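Local structure of glucose-6-phosphate isomerase (Plasmodium falciparum, 3QKI) at residues Gly438-Val443 and Asn510-Leu515; Lys374-Leu379 and Gln417-Glu422; Gln71-Lys76 and Ala361-Tyr366. The protein probably catalyses the reversible interconversion of alpha-D-glucose 6-phosphate and beta-D-fructose 6-phosphate, the second step of glycolysis. One frame throughout, in Å; residues are numbered along the deposited sequence.

Contact 1: Gly438-Val443 and Asn510-Leu515; sequences GQVIPV and NRPSTL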
ATOM      1  N   GLY A 438      11.112   5.501 -15.424  1.00 16.31           N
ATOM      2  CA  GLY A 438      11.947   6.011 -14.353  1.00 14.38           C
ATOM      3  C   GLY A 438      12.910   4.930 -13.919  1.00 16.99           C
ATOM      4  O   GLY A 438      13.342   4.097 -14.731  1.00 17.53           O
ATOM      5  N   GLN A 439      13.213   4.894 -12.628  1.00 12.81           N
ATOM      6  CA  GLN A 439      14.107   3.877 -12.104  1.00 13.59           C
ATOM      7  C   GLN A 439      13.551   2.445 -12.320  1.00 17.18           C
ATOM      8  O   GLN A 439      12.317   2.253 -12.325  1.00 15.32           O
ATOM      9  CB  GLN A 439      14.479   4.194 -10.654  1.00 15.41           C
ATOM     10  CG  GLN A 439      13.386   3.986  -9.642  1.00 30.25           C
ATOM     11  CD  GLN A 439      13.911   4.252  -8.261  1.00 42.19           C
ATOM     12  OE1 GLN A 439      13.570   5.254  -7.641  1.00 33.15           O
ATOM     13  NE2 GLN A 439      14.799   3.400  -7.776  1.00 27.56           N
ATOM     14  N   VAL A 440      14.456   1.484 -12.624  1.00 13.61           N
ATOM     15  CA  VAL A 440      14.107   0.083 -12.901  1.00 14.23           C
ATOM     16  C   VAL A 440      13.646  -0.607 -11.615  1.00 18.03           C
ATOM     17  O   VAL A 440      14.349  -0.572 -10.600  1.00 16.30           O
ATOM     18  CB  VAL A 440      15.244  -0.706 -13.611  1.00 18.05           C
ATOM     19  CG1 VAL A 440      14.884  -2.184 -13.780  1.00 18.32           C
ATOM     20  CG2 VAL A 440      15.569  -0.100 -14.967  1.00 17.49           C
ATOM     21  N   ILE A 441      12.448  -1.220 -11.672  1.00 14.75           N
ATOM     22  CA  ILE A 441      11.820  -1.915 -10.545  1.00 14.78           C
ATOM     23  C   ILE A 441      11.366  -3.323 -10.970  1.00 16.40           C
ATOM     24  O   ILE A 441      10.346  -3.440 -11.657  1.00 14.12           O
ATOM     25  CB  ILE A 441      10.651  -1.089  -9.916  1.00 18.25           C
ATOM     26  CG1 ILE A 441      11.204   0.222  -9.289  1.00 19.70           C
ATOM     27  CG2 ILE A 441       9.903  -1.920  -8.839  1.00 16.89           C
ATOM     28  CD1 ILE A 441      10.495   1.216  -9.550  1.00 31.69           C
ATOM     29  N   PRO A 442      12.083  -4.399 -10.541  1.00 12.24           N
ATOM     30  CA  PRO A 442      11.644  -5.768 -10.883  1.00 12.00           C
ATOM     31  C   PRO A 442      10.227  -6.008 -10.364  1.00 15.95           C
ATOM     32  O   PRO A 442       9.908  -5.627  -9.240  1.00 17.64           O
ATOM     33  CB  PRO A 442      12.659  -6.652 -10.142  1.00 12.63           C
ATOM     34  CG  PRO A 442      13.880  -5.781 -10.051  1.00 16.12           C
ATOM     35  CD  PRO A 442      13.330  -4.425  -9.753  1.00 12.98           C
ATOM     36  N   VAL A 443       9.373  -6.587 -11.188  1.00 12.29           N
ATOM     37  CA  VAL A 443       7.979  -6.818 -10.824  1.00 10.63           C
ATOM     38  C   VAL A 443       7.679  -8.315 -10.707  1.00 14.99           C
ATOM     39  O   VAL A 443       8.300  -9.142 -11.385  1.00 13.27           O
ATOM     40  CB  VAL A 443       6.959  -6.088 -11.754  1.00 11.71           C
ATOM     41  CG1 VAL A 443       7.186  -4.584 -11.802  1.00 10.83           C
ATOM     42  CG2 VAL A 443       6.926  -6.663 -13.171  1.00 10.80           C
ATOM     43  N   ASN A 510      14.285  -4.052 -21.144  1.00 16.63           N
ATOM     44  CA  ASN A 510      15.180  -4.819 -20.253  1.00 16.79           C
ATOM     45  C   ASN A 510      14.783  -4.674 -18.775  1.00 20.60           C
ATOM     46  O   ASN A 510      15.635  -4.793 -17.895  1.00 20.41           O
ATOM     47  CB  ASN A 510      16.652  -4.443 -20.472  1.00 17.43           C
ATOM     48  CG  ASN A 510      17.175  -4.890 -21.802  1.00 25.44           C
ATOM     49  OD1 ASN A 510      16.785  -5.929 -22.328  1.00 24.91           O
ATOM     50  ND2 ASN A 510      18.104  -4.139 -22.344  1.00 19.95           N
ATOM     51  N   ARG A 511      13.477  -4.392 -18.520  1.00 15.29           N
ATOM     52  CA  ARG A 511      12.910  -4.234 -17.191  1.00 13.91           C
ATOM     53  C   ARG A 511      12.343  -5.593 -16.817  1.00 18.08           C
ATOM     54  O   ARG A 511      11.503  -6.131 -17.535  1.00 17.22           O
ATOM     55  CB  ARG A 511      11.905  -3.071 -17.151  1.00  9.42           C
ATOM     56  CG  ARG A 511      12.681  -1.742 -17.164  1.00 14.05           C
ATOM     57  CD  ARG A 511      11.896  -0.559 -17.649  1.00  7.76           C
ATOM     58  NE  ARG A 511      12.785   0.603 -17.779  1.00 18.67           N
ATOM     59  CZ  ARG A 511      12.916   1.561 -16.873  1.00 25.45           C
ATOM     60  NH1 ARG A 511      13.783   2.545 -17.060  1.00 15.82           N
ATOM     61  NH2 ARG A 511      12.195   1.531 -15.756  1.00 16.20           N
ATOM     62  N   PRO A 512      12.909  -6.231 -15.777  1.00 13.24           N
ATOM     63  CA  PRO A 512      12.552  -7.624 -15.515  1.00 12.16           C
ATOM     64  C   PRO A 512      11.210  -7.869 -14.844  1.00 15.40           C
ATOM     65  O   PRO A 512      10.711  -7.022 -14.104  1.00 15.76           O
ATOM     66  CB  PRO A 512      13.733  -8.139 -14.669  1.00 13.09           C
ATOM     67  CG  PRO A 512      14.228  -6.951 -13.962  1.00 17.51           C
ATOM     68  CD  PRO A 512      13.966  -5.754 -14.856  1.00 14.59           C
ATOM     69  N   SER A 513      10.673  -9.069 -15.065  1.00  9.45           N
ATOM     70  CA  SER A 513       9.423  -9.526 -14.469  1.00  9.71           C
ATOM     71  C   SER A 513       9.356 -11.039 -14.277  1.00 17.30           C
ATOM     72  O   SER A 513       9.912 -11.815 -15.067  1.00 15.68           O
ATOM     73  CB  SER A 513       8.209  -9.072 -15.284  1.00 11.53           C
ATOM     74  OG  SER A 513       8.142  -9.735 -16.525  1.00 15.30           O
ATOM     75  N   THR A 514       8.611 -11.442 -13.248  1.00 15.08           N
ATOM     76  CA  THR A 514       8.280 -12.828 -13.002  1.00 14.52           C
ATOM     77  C   THR A 514       6.774 -12.916 -13.148  1.00 19.24           C
ATOM     78  O   THR A 514       6.058 -12.061 -12.620  1.00 20.01           O
ATOM     79  CB  THR A 514       8.730 -13.270 -11.608  1.00 19.97           C
ATOM     80  OG1 THR A 514      10.148 -13.139 -11.527  1.00 23.18           O
ATOM     81  CG2 THR A 514       8.316 -14.705 -11.309  1.00 16.32           C
ATOM     82  N   LEU A 515       6.291 -13.917 -13.877  1.00 17.36           N
ATOM     83  CA  LEU A 515       4.860 -14.170 -14.023  1.00 18.61           C
ATOM     84  C   LEU A 515       4.479 -15.433 -13.272  1.00 21.30           C
ATOM     85  O   LEU A 515       5.110 -16.477 -13.444  1.00 22.30           O
ATOM     86  CB  LEU A 515       4.427 -14.299 -15.493  1.00 19.58           C
ATOM     87  CG  LEU A 515       4.585 -13.093 -16.411  1.00 26.77           C
ATOM     88  CD1 LEU A 515       4.147 -13.454 -17.819  1.00 28.75           C
ATOM     89  CD2 LEU A 515       3.703 -11.966 -15.988  1.00 26.92           C
TER
HETATM   90  O   HOH W   1      10.536  -4.179 -14.283  1.00 13.70           O
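R511 holds the carbonyl of G438 with both terminal nitrogens. R511 NH1 lies 2.8 Å from G438 O, nearly in line with the carbonyl bond. R511 NH2 reaches G438 O at 3.0 Å, but from above the carbonyl plane. G438 O sits in the plane of the guanidinium. The chain of R511 is extended from CG to NE, which carries the group across V440 to this oxygen, just past the end of helix 428-437. V440 CG2 rests over the middle of one guanidinium face, 3.7 Å from R511 CZ. NH2 also bonds I435 O, so the arginine ties down two carbonyls near that helix end.

The tight part lies at V443 and S513, which form a parallel bridge. V443 N donates to P512 O at 3.2 Å, and T514 N donates to V443 O at 3.0 Å. With CG1 beside the backbone N (chi1 -57°), V443 CG2 falls between the N and the carbonyl carbon and presses on S513 CB at 3.5 Å, close for two carbons. Between the two ends the fit is looser. The rings of P442 and P512 lie side by side and point the same way, with CG to CG at 4.1 Å. A water bridges I441 O and P512 O. G438, Q439 and V440 are partly exposed, whereas I441-V443 and R511-T514 are buried.

S513 and T514 begin strand 513-518, which runs between strands 443-448 and 64-70. V443 and S513 both touch helix 464-481. I441 packs on V418 of the second subunit, and P442 makes a backbone hydrogen bond with A377 of strand 375-380.

Contact 2: Lys374-Leu379 and Gln417-Glu422; sequences KNVAIL and QVYFGE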
ATOM      1  N   LYS A 374      17.053  -2.437  -5.779  1.00 15.48           N
ATOM      2  CA  LYS A 374      16.670  -2.499  -4.361  1.00 14.48           C
ATOM      3  C   LYS A 374      15.162  -2.423  -4.071  1.00 15.81           C
ATOM      4  O   LYS A 374      14.753  -2.186  -2.930  1.00 14.36           O
ATOM      5  CB  LYS A 374      17.455  -1.473  -3.556  1.00 16.12           C
ATOM      6  CG  LYS A 374      18.978  -1.578  -3.710  1.00 24.28           C
ATOM      7  CD  LYS A 374      19.626  -0.710  -2.648  1.00 35.56           C
ATOM      8  CE  LYS A 374      20.829   0.012  -3.165  1.00 53.69           C
ATOM      9  NZ  LYS A 374      21.665   0.538  -2.056  1.00 65.02           N
ATOM     10  N   ASN A 375      14.337  -2.682  -5.090  1.00 12.53           N
ATOM     11  CA  ASN A 375      12.885  -2.669  -4.915  1.00 13.83           C
ATOM     12  C   ASN A 375      12.260  -3.883  -5.557  1.00 17.25           C
ATOM     13  O   ASN A 375      12.849  -4.454  -6.470  1.00 17.19           O
ATOM     14  CB  ASN A 375      12.266  -1.411  -5.545  1.00 13.32           C
ATOM     15  CG  ASN A 375      12.623  -0.148  -4.862  1.00 27.08           C
ATOM     16  OD1 ASN A 375      12.033   0.237  -3.870  1.00 21.76           O
ATOM     17  ND2 ASN A 375      13.620   0.514  -5.375  1.00 26.88           N
ATOM     18  N   VAL A 376      11.061  -4.275  -5.083  1.00 13.46           N
ATOM     19  CA  VAL A 376      10.255  -5.349  -5.665  1.00 12.72           C
ATOM     20  C   VAL A 376       8.826  -4.821  -5.660  1.00 15.76           C
ATOM     21  O   VAL A 376       8.331  -4.420  -4.597  1.00 14.29           O
ATOM     22  CB  VAL A 376      10.318  -6.718  -4.909  1.00 16.88           C
ATOM     23  CG1 VAL A 376       9.320  -7.721  -5.506  1.00 16.89           C
ATOM     24  CG2 VAL A 376      11.725  -7.301  -4.879  1.00 16.38           C
ATOM     25  N   ALA A 377       8.153  -4.852  -6.820  1.00 11.03           N
ATOM     26  CA  ALA A 377       6.729  -4.491  -6.927  1.00  9.67           C
ATOM     27  C   ALA A 377       5.909  -5.789  -6.980  1.00 14.17           C
ATOM     28  O   ALA A 377       6.137  -6.628  -7.861  1.00 14.15           O
ATOM     29  CB  ALA A 377       6.474  -3.635  -8.166  1.00  8.88           C
ATOM     30  N   ILE A 378       4.984  -5.961  -6.017  1.00 11.13           N
ATOM     31  CA  ILE A 378       4.099  -7.133  -5.919  1.00 10.29           C
ATOM     32  C   ILE A 378       2.810  -6.705  -6.529  1.00 14.49           C
ATOM     33  O   ILE A 378       2.108  -5.849  -5.973  1.00 14.59           O
ATOM     34  CB  ILE A 378       3.906  -7.630  -4.471  1.00 12.50           C
ATOM     35  CG1 ILE A 378       5.247  -8.059  -3.828  1.00 11.57           C
ATOM     36  CG2 ILE A 378       2.856  -8.770  -4.422  1.00 14.31           C
ATOM     37  CD1 ILE A 378       6.040  -9.328  -4.494  1.00 12.37           C
ATOM     38  N   LEU A 379       2.538  -7.221  -7.723  1.00 11.77           N
ATOM     39  CA  LEU A 379       1.400  -6.776  -8.535  1.00 11.73           C
ATOM     40  C   LEU A 379       0.433  -7.893  -8.944  1.00 15.21           C
ATOM     41  O   LEU A 379       0.522  -8.416 -10.057  1.00 13.95           O
ATOM     42  CB  LEU A 379       1.915  -5.992  -9.751  1.00 11.29           C
ATOM     43  CG  LEU A 379       2.991  -4.936  -9.488  1.00 14.93           C
ATOM     44  CD1 LEU A 379       3.620  -4.498 -10.792  1.00 14.10           C
ATOM     45  CD2 LEU A 379       2.418  -3.736  -8.684  1.00 13.73           C
ATOM     46  N   GLN A 417      14.965  -5.954  -0.270  1.00 11.29           N
ATOM     47  CA  GLN A 417      14.477  -4.854  -1.094  1.00 10.21           C
ATOM     48  C   GLN A 417      13.289  -4.171  -0.397  1.00 13.56           C
ATOM     49  O   GLN A 417      12.694  -4.736   0.530  1.00 12.63           O
ATOM     50  CB  GLN A 417      13.970  -5.389  -2.451  1.00 11.78           C
ATOM     51  CG  GLN A 417      15.047  -5.980  -3.353  1.00 16.17           C
ATOM     52  CD  GLN A 417      15.024  -7.484  -3.294  1.00 19.52           C
ATOM     53  OE1 GLN A 417      14.969  -8.078  -2.221  1.00 16.57           O
ATOM     54  NE2 GLN A 417      15.052  -8.133  -4.462  1.00 10.18           N
ATOM     55  N   VAL A 418      12.920  -2.979  -0.873  1.00 12.44           N
ATOM     56  CA  VAL A 418      11.699  -2.307  -0.426  1.00 12.02           C
ATOM     57  C   VAL A 418      10.587  -2.972  -1.264  1.00 16.36           C
ATOM     58  O   VAL A 418      10.677  -3.007  -2.486  1.00 12.98           O
ATOM     59  CB  VAL A 418      11.727  -0.787  -0.669  1.00 15.33           C
ATOM     60  CG1 VAL A 418      10.334  -0.203  -0.539  1.00 14.97           C
ATOM     61  CG2 VAL A 418      12.684  -0.100   0.295  1.00 14.33           C
ATOM     62  N   TYR A 419       9.577  -3.532  -0.601  1.00 14.58           N
ATOM     63  CA  TYR A 419       8.442  -4.161  -1.271  1.00 12.75           C
ATOM     64  C   TYR A 419       7.269  -3.207  -1.239  1.00 16.91           C
ATOM     65  O   TYR A 419       7.022  -2.552  -0.220  1.00 14.91           O
ATOM     66  CB  TYR A 419       8.046  -5.453  -0.551  1.00 12.27           C
ATOM     67  CG  TYR A 419       8.850  -6.656  -0.948  1.00 11.28           C
ATOM     68  CD1 TYR A 419       8.285  -7.673  -1.707  1.00 13.00           C
ATOM     69  CD2 TYR A 419      10.176  -6.800  -0.539  1.00 10.54           C
ATOM     70  CE1 TYR A 419       9.015  -8.815  -2.041  1.00 17.27           C
ATOM     71  CE2 TYR A 419      10.935  -7.908  -0.923  1.00 10.46           C
ATOM     72  CZ  TYR A 419      10.341  -8.926  -1.649  1.00 18.18           C
ATOM     73  OH  TYR A 419      11.071 -10.045  -1.978  1.00 18.56           O
ATOM     74  N   PHE A 420       6.536  -3.134  -2.355  1.00 13.04           N
ATOM     75  CA  PHE A 420       5.352  -2.291  -2.452  1.00 12.03           C
ATOM     76  C   PHE A 420       4.469  -2.838  -3.573  1.00 17.91           C
ATOM     77  O   PHE A 420       4.846  -3.790  -4.271  1.00 17.65           O
ATOM     78  CB  PHE A 420       5.742  -0.808  -2.700  1.00 11.34           C
ATOM     79  CG  PHE A 420       6.173  -0.510  -4.119  1.00 12.20           C
ATOM     80  CD1 PHE A 420       5.310   0.133  -5.011  1.00 14.09           C
ATOM     81  CD2 PHE A 420       7.427  -0.912  -4.585  1.00 13.40           C
ATOM     82  CE1 PHE A 420       5.705   0.394  -6.328  1.00 14.05           C
ATOM     83  CE2 PHE A 420       7.820  -0.660  -5.903  1.00 14.07           C
ATOM     84  CZ  PHE A 420       6.961   0.001  -6.761  1.00 12.82           C
ATOM     85  N   GLY A 421       3.312  -2.235  -3.744  1.00 15.47           N
ATOM     86  CA  GLY A 421       2.419  -2.636  -4.811  1.00 16.23           C
ATOM     87  C   GLY A 421       0.960  -2.401  -4.536  1.00 20.28           C
ATOM     88  O   GLY A 421       0.549  -2.148  -3.400  1.00 19.50           O
ATOM     89  N   GLU A 422       0.185  -2.500  -5.609  1.00 16.41           N
ATOM     90  CA  GLU A 422      -1.266  -2.408  -5.649  1.00 15.12           C
ATOM     91  C   GLU A 422      -1.721  -3.416  -6.686  1.00 17.63           C
ATOM     92  O   GLU A 422      -0.976  -3.677  -7.635  1.00 16.49           O
ATOM     93  CB  GLU A 422      -1.722  -0.998  -6.082  1.00 15.49           C
ATOM     94  CG  GLU A 422      -1.644   0.053  -4.969  1.00 24.41           C
ATOM     95  CD  GLU A 422      -2.375  -0.227  -3.663  1.00 44.39           C
ATOM     96  OE1 GLU A 422      -3.429  -0.905  -3.670  1.00 38.70           O
ATOM     97  OE2 GLU A 422      -1.909   0.294  -2.627  1.00 41.65           O
TER
HETATM   98  O   HOH W   2      14.843  -6.362  -6.795  1.00 15.80           O
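V376 and Y419 are bridge partners, and their side chains lie side by side on one face of a parallel strand pair. Four backbone hydrogen bonds join the strands: V418 N to K374 O, V376 N to V418 O, F420 N to V376 O and I378 N to F420 O. I378 N to F420 O is the shortest, at 2.8 Å, and nearly straight at 171°. CA-H...O contacts accompany them, such as Y419 CA to V376 O at 3.3 Å.

The apolar contacts centre on Y419. V376 CB sits over the middle of the Y419 ring, 3.8 Å from the centroid, in a CH-pi contact. I378 CG1 comes to the ring edge, 3.7 Å from Y419 CD1. On the other face of the sheet, A377 CB meets F420 CZ at 3.9 Å. F420 also makes an edge-to-face pair with F431.

Polar side-chain links gather at Q417. Its chain bends at chi2 (101°), bringing NE2 beside V376 CG2. Q417 NE2 donates to a water 2.9 Å away, which donates to N375 O; Q417 NE2 also bonds S364 OG of helix 356-371.

Helix 388-400 covers the Y419 face through I392 and S396, and it carries the substrate-binding residues Q394 and E398. Strand 375-380, this helix and strand 418-420 make a beta-alpha-beta unit at the edge of the chain's mixed sheet, as in the SIS (sugar isomerase) domains of this family.

Contact 3: Gln71-Lys76 and Ala361-Tyr366; sequences QRYSEK and ALTSFY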
ATOM      1  N   GLN A  71      13.793 -12.340 -17.053  1.00 17.51           N
ATOM      2  CA  GLN A  71      14.857 -12.010 -16.107  1.00 16.50           C
ATOM      3  C   GLN A  71      16.151 -11.959 -16.900  1.00 19.40           C
ATOM      4  O   GLN A  71      16.328 -12.708 -17.866  1.00 18.76           O
ATOM      5  CB  GLN A  71      14.937 -13.019 -14.932  1.00 16.70           C
ATOM      6  CG  GLN A  71      13.686 -13.030 -14.052  1.00 16.34           C
ATOM      7  CD  GLN A  71      13.476 -11.763 -13.252  1.00 14.91           C
ATOM      8  OE1 GLN A  71      14.399 -10.996 -12.965  1.00 16.99           O
ATOM      9  NE2 GLN A  71      12.260 -11.537 -12.846  1.00 10.12           N
ATOM     10  N   ARG A  72      17.049 -11.075 -16.505  1.00 16.03           N
ATOM     11  CA  ARG A  72      18.299 -10.814 -17.221  1.00 15.53           C
ATOM     12  C   ARG A  72      19.416 -11.848 -17.029  1.00 18.18           C
ATOM     13  O   ARG A  72      20.521 -11.536 -16.590  1.00 17.41           O
ATOM     14  CB  ARG A  72      18.762  -9.357 -17.000  1.00 14.00           C
ATOM     15  CG  ARG A  72      17.692  -8.328 -17.360  1.00 15.47           C
ATOM     16  CD  ARG A  72      18.267  -6.938 -17.465  1.00 12.63           C
ATOM     17  NE  ARG A  72      19.075  -6.809 -18.679  1.00 18.50           N
ATOM     18  CZ  ARG A  72      19.829  -5.758 -18.985  1.00 27.41           C
ATOM     19  NH1 ARG A  72      19.902  -4.724 -18.167  1.00 17.91           N
ATOM     20  NH2 ARG A  72      20.515  -5.736 -20.122  1.00 21.09           N
ATOM     21  N   TYR A  73      19.121 -13.084 -17.392  1.00 15.39           N
ATOM     22  CA  TYR A  73      20.081 -14.174 -17.351  1.00 14.76           C
ATOM     23  C   TYR A  73      19.854 -15.190 -18.436  1.00 18.42           C
ATOM     24  O   TYR A  73      18.712 -15.466 -18.815  1.00 18.88           O
ATOM     25  CB  TYR A  73      20.179 -14.875 -15.956  1.00 13.66           C
ATOM     26  CG  TYR A  73      18.885 -15.175 -15.210  1.00 14.16           C
ATOM     27  CD1 TYR A  73      18.707 -14.757 -13.890  1.00 14.61           C
ATOM     28  CD2 TYR A  73      17.916 -16.013 -15.761  1.00 14.81           C
ATOM     29  CE1 TYR A  73      17.550 -15.064 -13.183  1.00 12.40           C
ATOM     30  CE2 TYR A  73      16.747 -16.315 -15.071  1.00 15.67           C
ATOM     31  CZ  TYR A  73      16.580 -15.855 -13.773  1.00 17.37           C
ATOM     32  OH  TYR A  73      15.448 -16.156 -13.074  1.00 12.88           O
ATOM     33  N   SER A  74      20.950 -15.785 -18.893  1.00 16.13           N
ATOM     34  CA  SER A  74      20.929 -16.909 -19.817  1.00 16.90           C
ATOM     35  C   SER A  74      20.712 -18.154 -18.924  1.00 23.41           C
ATOM     36  O   SER A  74      20.792 -18.049 -17.688  1.00 21.77           O
ATOM     37  CB  SER A  74      22.273 -17.017 -20.523  1.00 18.72           C
ATOM     38  OG  SER A  74      23.293 -17.381 -19.605  1.00 24.57           O
ATOM     39  N   GLU A  75      20.485 -19.334 -19.524  1.00 21.86           N
ATOM     40  CA  GLU A  75      20.368 -20.565 -18.740  1.00 22.33           C
ATOM     41  C   GLU A  75      21.688 -20.845 -17.999  1.00 26.88           C
ATOM     42  O   GLU A  75      21.673 -21.367 -16.882  1.00 28.31           O
ATOM     43  CB  GLU A  75      20.011 -21.759 -19.621  1.00 23.56           C
ATOM     44  CG  GLU A  75      18.645 -21.661 -20.241  1.00 32.75           C
ATOM     45  CD  GLU A  75      18.525 -22.416 -21.550  1.00 52.37           C
ATOM     46  OE1 GLU A  75      18.767 -21.812 -22.623  1.00 31.20           O
ATOM     47  OE2 GLU A  75      18.211 -23.627 -21.492  1.00 41.28           O
ATOM     48  N   LYS A  76      22.820 -20.464 -18.605  1.00 22.51           N
ATOM     49  CA  LYS A  76      24.162 -20.609 -18.025  1.00 22.00           C
ATOM     50  C   LYS A  76      24.316 -19.772 -16.751  1.00 22.01           C
ATOM     51  O   LYS A  76      24.907 -20.241 -15.778  1.00 20.10           O
ATOM     52  CB  LYS A  76      25.220 -20.168 -19.042  1.00 25.32           C
ATOM     53  CG  LYS A  76      26.379 -21.123 -19.170  1.00 44.71           C
ATOM     54  CD  LYS A  76      26.083 -22.121 -20.288  1.00 55.75           C
ATOM     55  CE  LYS A  76      27.269 -22.330 -21.189  1.00 69.07           C
ATOM     56  NZ  LYS A  76      26.874 -22.886 -22.509  1.00 81.22           N
ATOM     57  N   ALA A 361      13.869 -16.877  -5.091  1.00 12.26           N
ATOM     58  CA  ALA A 361      14.828 -16.249  -4.157  1.00 10.88           C
ATOM     59  C   ALA A 361      16.149 -15.932  -4.868  1.00 11.65           C
ATOM     60  O   ALA A 361      16.693 -14.846  -4.679  1.00 11.36           O
ATOM     61  CB  ALA A 361      15.086 -17.194  -2.952  1.00 10.20           C
ATOM     62  N   LEU A 362      16.653 -16.858  -5.718  1.00 11.09           N
ATOM     63  CA  LEU A 362      17.901 -16.634  -6.478  1.00 11.37           C
ATOM     64  C   LEU A 362      17.775 -15.455  -7.431  1.00 16.29           C
ATOM     65  O   LEU A 362      18.705 -14.670  -7.554  1.00 15.23           O
ATOM     66  CB  LEU A 362      18.337 -17.892  -7.243  1.00 11.70           C
ATOM     67  CG  LEU A 362      18.913 -19.053  -6.401  1.00 14.73           C
ATOM     68  CD1 LEU A 362      18.999 -20.319  -7.240  1.00 14.02           C
ATOM     69  CD2 LEU A 362      20.265 -18.718  -5.875  1.00 14.77           C
ATOM     70  N   THR A 363      16.595 -15.321  -8.078  1.00 15.55           N
ATOM     71  CA  THR A 363      16.281 -14.232  -9.006  1.00 14.65           C
ATOM     72  C   THR A 363      16.305 -12.900  -8.254  1.00 17.07           C
ATOM     73  O   THR A 363      16.926 -11.948  -8.719  1.00 17.16           O
ATOM     74  CB  THR A 363      14.933 -14.505  -9.670  1.00 14.55           C
ATOM     75  OG1 THR A 363      15.027 -15.718 -10.428  1.00 15.86           O
ATOM     76  CG2 THR A 363      14.480 -13.385 -10.559  1.00  8.81           C
ATOM     77  N   SER A 364      15.630 -12.844  -7.097  1.00 13.75           N
ATOM     78  CA  SER A 364      15.556 -11.659  -6.244  1.00 12.67           C
ATOM     79  C   SER A 364      16.970 -11.229  -5.792  1.00 15.70           C
ATOM     80  O   SER A 364      17.306 -10.046  -5.864  1.00 13.19           O
ATOM     81  CB  SER A 364      14.678 -11.965  -5.042  1.00 16.82           C
ATOM     82  OG  SER A 364      14.551 -10.865  -4.153  1.00 22.00           O
ATOM     83  N   PHE A 365      17.779 -12.193  -5.330  1.00 13.37           N
ATOM     84  CA  PHE A 365      19.160 -12.014  -4.881  1.00 13.33           C
ATOM     85  C   PHE A 365      20.017 -11.463  -6.023  1.00 18.89           C
ATOM     86  O   PHE A 365      20.776 -10.521  -5.822  1.00 18.76           O
ATOM     87  CB  PHE A 365      19.710 -13.370  -4.373  1.00 15.50           C
ATOM     88  CG  PHE A 365      21.182 -13.379  -4.036  1.00 17.61           C
ATOM     89  CD1 PHE A 365      21.648 -12.807  -2.857  1.00 20.21           C
ATOM     90  CD2 PHE A 365      22.106 -13.966  -4.900  1.00 19.89           C
ATOM     91  CE1 PHE A 365      23.015 -12.824  -2.545  1.00 21.64           C
ATOM     92  CE2 PHE A 365      23.470 -13.955  -4.605  1.00 22.11           C
ATOM     93  CZ  PHE A 365      23.919 -13.384  -3.429  1.00 20.17           C
ATOM     94  N   TYR A 366      19.885 -12.064  -7.231  1.00 16.35           N
ATOM     95  CA  TYR A 366      20.601 -11.670  -8.440  1.00 15.37           C
ATOM     96  C   TYR A 366      20.292 -10.201  -8.822  1.00 16.18           C
ATOM     97  O   TYR A 366      21.216  -9.403  -8.976  1.00 13.89           O
ATOM     98  CB  TYR A 366      20.192 -12.630  -9.566  1.00 16.40           C
ATOM     99  CG  TYR A 366      20.809 -12.348 -10.915  1.00 17.79           C
ATOM    100  CD1 TYR A 366      22.130 -12.703 -11.189  1.00 18.37           C
ATOM    101  CD2 TYR A 366      20.045 -11.824 -11.956  1.00 18.78           C
ATOM    102  CE1 TYR A 366      22.694 -12.481 -12.441  1.00 16.25           C
ATOM    103  CE2 TYR A 366      20.600 -11.596 -13.218  1.00 19.59           C
ATOM    104  CZ  TYR A 366      21.923 -11.938 -13.457  1.00 23.66           C
ATOM    105  OH  TYR A 366      22.466 -11.725 -14.698  1.00 18.44           O
TER
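Two tyrosines reach across this contact in opposite directions, each ending in a hydroxyl bond to the other segment. Y73 OH donates to T363 OG1 at 2.7 Å, and Y366 OH donates to R72 O at the same distance of 2.7 Å. The two rings pass each other obliquely, with centroids 5.5 Å apart and planes at 58°. Y73 CD1 lies over a face of the Y366 ring, 3.7 Å from Y366 CE2.

The Y73 side chain starts with CG between the backbone N and the carbonyl carbon (chi1 43°). This turns its ring toward the helix, where T363 OG1 lies in the ring plane at the edge. T363 OG1 has a second bond, to L359 O one turn back in the helix. Y366 leaves its helix with CG anti to the backbone N (chi1 178°) and reaches across to the loop. R72 O is met near the plane of its ring.

Q71 crosses T363 at about a right angle. Its CD lies 3.3 Å from T363 CG2, so the methyl packs against the amide. The amide is fixed from outside: OE1 accepts from N367 ND2. Q71 CB in turn covers part of one face of the Y73 ring, offset toward the rim.

R72 is the centre of an inverse gamma turn, closed by Y73 N to Q71 O at 2.9 Å. S74 follows as the N-cap of helix 75-87, its OG bonded to T77 N. The arrangement is thus a strand-to-helix connection, from strand 64-70 through a gamma turn to an N-cap, held against helix 356-371.

How the contacts relate
All three contacts are mostly buried; contacts 1 and 2 have partly exposed ends, while every touching residue of contact 3 is buried. Contacts 1 and 2 share the mixed sheet, but contact 2 is a ladder of four backbone bonds, whereas contact 1 has one parallel bridge and an arginine holding a carbonyl. They meet where V443 packs on L379, and both touch the second subunit. Contact 3 instead joins a loop to a helix, uses tyrosine hydroxyls, and touches no other chain. It adjoins contact 1 where Q71 packs on P512. Its helix 356-371 leads straight into strand 375-380 of contact 2. Contact 2 is the one near annotated sugar-binding residues; contacts 1 and 3 lie away from them.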